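Local atomic coordinates of dermonecrotic toxin (PDB entry 2EBF), a protein that acts as a potent mitogen and induces bone resorption as a toxin associated with severe atrophic rhinitis in pigs, its C-terminal region carrying a thiol protease-like catalytic triad. Residues Ala136-Lys139 / Gln140-Ile144. Residues are numbered along the deposited sequence; the frame is centred on the assembly and turned at random.
With GLC (alpha-D-glucopyranose), chain C; GLC (alpha-D-glucopyranose), chain B.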
ATOM      1  N   ALA A 136     -17.499  -1.853  13.772  1.00 30.79           N
ATOM      2  CA  ALA A 136     -17.714  -1.593  12.351  1.00 30.46           C
ATOM      3  C   ALA A 136     -16.515  -2.087  11.551  1.00 29.99           C
ATOM      4  O   ALA A 136     -16.672  -2.624  10.460  1.00 30.06           O
ATOM      5  CB  ALA A 136     -17.968  -0.111  12.106  1.00 30.90           C
ATOM      6  N   LEU A 137     -15.322  -1.902  12.111  1.00 29.79           N
ATOM      7  CA  LEU A 137     -14.084  -2.401  11.506  1.00 29.41           C
ATOM      8  C   LEU A 137     -14.072  -3.918  11.413  1.00 28.83           C
ATOM      9  O   LEU A 137     -13.760  -4.483  10.364  1.00 29.00           O
ATOM     10  CB  LEU A 137     -12.890  -1.934  12.322  1.00 29.96           C
ATOM     11  CG  LEU A 137     -11.504  -2.367  11.839  1.00 31.22           C
ATOM     12  CD1 LEU A 137     -11.114  -1.601  10.578  1.00 30.25           C
ATOM     13  CD2 LEU A 137     -10.523  -2.090  12.945  1.00 31.42           C
ATOM     14  N   LYS A 138     -14.390  -4.569  12.526  1.00 28.50           N
ATOM     15  CA  LYS A 138     -14.479  -6.024  12.588  1.00 28.29           C
ATOM     16  C   LYS A 138     -15.408  -6.556  11.500  1.00 28.18           C
ATOM     17  O   LYS A 138     -15.045  -7.473  10.782  1.00 27.75           O
ATOM     18  CB  LYS A 138     -14.988  -6.465  13.967  1.00 28.12           C
ATOM     19  CG  LYS A 138     -15.175  -7.976  14.130  1.00 28.31           C
ATOM     20  CD  LYS A 138     -15.803  -8.271  15.493  1.00 28.50           C
ATOM     21  CE  LYS A 138     -16.128  -9.747  15.650  1.00 30.75           C
ATOM     22  NZ  LYS A 138     -16.670 -10.030  17.022  1.00 29.25           N
ATOM     23  N   LYS A 139     -16.604  -5.976  11.382  1.00 28.13           N
ATOM     24  CA  LYS A 139     -17.566  -6.466  10.404  1.00 28.32           C
ATOM     25  C   LYS A 139     -16.998  -6.381   8.986  1.00 27.69           C
ATOM     26  O   LYS A 139     -17.146  -7.320   8.204  1.00 27.23           O
ATOM     27  CB  LYS A 139     -18.902  -5.713  10.493  1.00 29.06           C
ATOM     28  CG  LYS A 139     -20.038  -6.397   9.712  1.00 29.57           C
ATOM     29  CD  LYS A 139     -21.384  -5.727   9.950  1.00 30.11           C
ATOM     30  CE  LYS A 139     -22.545  -6.609   9.477  1.00 31.39           C
ATOM     31  NZ  LYS A 139     -22.708  -6.586   8.006  1.00 31.13           N
ATOM     32  N   GLN A 140     -16.351  -5.263   8.662  1.00 26.70           N
ATOM     33  CA  GLN A 140     -15.896  -5.031   7.296  1.00 26.71           C
ATOM     34  C   GLN A 140     -14.780  -6.024   6.965  1.00 26.90           C
ATOM     35  O   GLN A 140     -14.793  -6.679   5.910  1.00 27.15           O
ATOM     36  CB  GLN A 140     -15.413  -3.586   7.129  1.00 26.92           C
ATOM     37  CG  GLN A 140     -16.553  -2.557   6.993  1.00 26.82           C
ATOM     38  CD  GLN A 140     -17.643  -3.049   6.051  1.00 27.28           C
ATOM     39  OE1 GLN A 140     -18.786  -3.266   6.456  1.00 30.32           O
ATOM     40  NE2 GLN A 140     -17.281  -3.261   4.802  1.00 26.29           N
ATOM     41  N   ILE A 141     -13.852  -6.157   7.898  1.00 26.22           N
ATOM     42  CA  ILE A 141     -12.664  -6.988   7.702  1.00 26.91           C
ATOM     43  C   ILE A 141     -12.976  -8.489   7.699  1.00 27.26           C
ATOM     44  O   ILE A 141     -12.520  -9.220   6.810  1.00 28.65           O
ATOM     45  CB  ILE A 141     -11.588  -6.669   8.742  1.00 26.73           C
ATOM     46  CG1 ILE A 141     -11.020  -5.259   8.509  1.00 26.89           C
ATOM     47  CG2 ILE A 141     -10.468  -7.726   8.676  1.00 26.31           C
ATOM     48  CD1 ILE A 141      -9.947  -4.855   9.533  1.00 27.24           C
ATOM     49  N   LEU A 142     -13.744  -8.948   8.682  1.00 27.05           N
ATOM     50  CA  LEU A 142     -14.119 -10.363   8.759  1.00 27.83           C
ATOM     51  C   LEU A 142     -15.176 -10.838   7.739  1.00 28.10           C
ATOM     52  O   LEU A 142     -15.436 -12.039   7.628  1.00 28.54           O
ATOM     53  CB  LEU A 142     -14.508 -10.748  10.193  1.00 27.56           C
ATOM     54  CG  LEU A 142     -13.416 -10.630  11.268  1.00 28.76           C
ATOM     55  CD1 LEU A 142     -13.928 -11.166  12.610  1.00 28.39           C
ATOM     56  CD2 LEU A 142     -12.141 -11.351  10.862  1.00 29.33           C
ATOM     57  N   GLN A 143     -15.772  -9.916   6.990  1.00 28.76           N
ATOM     58  CA  GLN A 143     -16.651 -10.294   5.876  1.00 29.36           C
ATOM     59  C   GLN A 143     -15.840 -10.714   4.633  1.00 29.14           C
ATOM     60  O   GLN A 143     -16.354 -11.436   3.768  1.00 29.01           O
ATOM     61  CB  GLN A 143     -17.662  -9.181   5.546  1.00 29.65           C
ATOM     62  CG  GLN A 143     -18.888  -9.213   6.472  1.00 29.44           C
ATOM     63  CD  GLN A 143     -19.891  -8.078   6.283  1.00 31.18           C
ATOM     64  OE1 GLN A 143     -21.019  -8.183   6.775  1.00 31.67           O
ATOM     65  NE2 GLN A 143     -19.497  -6.996   5.590  1.00 31.30           N
ATOM     66  N   ILE A 144     -14.589 -10.262   4.538  1.00 28.63           N
ATOM     67  CA  ILE A 144     -13.707 -10.686   3.441  1.00 29.28           C
ATOM     68  C   ILE A 144     -13.419 -12.197   3.568  1.00 28.73           C
ATOM     69  O   ILE A 144     -12.977 -12.649   4.617  1.00 28.87           O
ATOM     70  CB  ILE A 144     -12.370  -9.882   3.415  1.00 29.03           C
ATOM     71  CG1 ILE A 144     -12.653  -8.375   3.395  1.00 30.19           C
ATOM     72  CG2 ILE A 144     -11.502 -10.287   2.203  1.00 29.55           C
ATOM     73  CD1 ILE A 144     -11.443  -7.501   3.719  1.00 30.30           C
TER
HETATM   74  C1  GLC C   1     -18.691 -13.794  10.095  1.00 45.13           C
HETATM   75  C2  GLC C   1     -19.850 -14.029  11.064  1.00 45.20           C
HETATM   76  C3  GLC C   1     -20.925 -12.952  10.903  1.00 45.01           C
HETATM   77  C4  GLC C   1     -20.330 -11.539  10.975  1.00 44.40           C
HETATM   78  C5  GLC C   1     -19.095 -11.389  10.068  1.00 44.05           C
HETATM   79  C6  GLC C   1     -18.349 -10.088  10.344  1.00 42.39           C
HETATM   80  O2  GLC C   1     -20.425 -15.309  10.786  1.00 45.59           O
HETATM   81  O3  GLC C   1     -21.933 -13.117  11.910  1.00 44.80           O
HETATM   82  O4  GLC C   1     -21.328 -10.574  10.615  1.00 44.18           O
HETATM   83  O5  GLC C   1     -18.165 -12.469  10.257  1.00 44.70           O
HETATM   84  O6  GLC C   1     -17.816 -10.125  11.679  1.00 41.66           O
HETATM   85  C1  GLC B   2     -18.171 -14.206   7.764  1.00 45.24           C
HETATM   86  C2  GLC B   2     -18.842 -14.093   6.395  1.00 45.23           C
HETATM   87  C3  GLC B   2     -19.877 -15.214   6.242  1.00 45.51           C
HETATM   88  C4  GLC B   2     -19.231 -16.583   6.449  1.00 45.92           C
HETATM   89  C5  GLC B   2     -18.453 -16.630   7.770  1.00 45.05           C
HETATM   90  C6  GLC B   2     -17.603 -17.891   7.859  1.00 45.05           C
HETATM   91  O1  GLC B   2     -19.172 -13.996   8.763  1.00 44.52           O
HETATM   92  O2  GLC B   2     -19.458 -12.805   6.263  1.00 44.04           O
HETATM   93  O3  GLC B   2     -20.512 -15.185   4.963  1.00 45.77           O
HETATM   94  O4  GLC B   2     -20.250 -17.599   6.431  1.00 46.56           O
HETATM   95  O5  GLC B   2     -17.567 -15.506   7.897  1.00 44.92           O
HETATM   96  O6  GLC B   2     -16.638 -17.865   6.800  1.00 44.25           O
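Lys-139 and Gln-143, one turn apart on helix 135-143, illustrate an i to i+4 polar pairing: NZ of the lysine donates to OE1 of the glutamine at 2.6 Å, from a position tilted 26° out of the amide's carbonyl plane. The lysine chain runs extended as far as CE and then bends at its last torsion (chi4 -77°), which turns the ammonium onto the amide oxygen. A salt bridge to Glu-556 gives the same NZ a second partner.

Backbone bonds of the same spacing join Ile-141 N to Leu-137 O at 3.0 Å and Leu-142 N to Lys-138 O at 2.9 Å, whereas Gln-143 N reaches Lys-139 O only weakly.

Apolar contacts repeat the spacing. The side chains of Leu-137 and Ile-141 lie alongside each other, with their CD1 atoms 3.6 Å apart, and CD1 of Leu-142 rests 3.7 Å from CG of Lys-138.

Lys-138, Lys-139, Leu-142 and Gln-143 belong to a glycan pocket that Asp-103, Lys-147 complete: O6 of the chain C glucose approaches Leu-142 CB at 3.7 Å, and O2 of the chain B glucose approaches Gln-143 CG at 3.6 Å. Elsewhere around the helix, Leu-137 and Ile-141 pack on helix 151-164, Gln-140 on helix 171-180 and Leu-142 on helix 88-108.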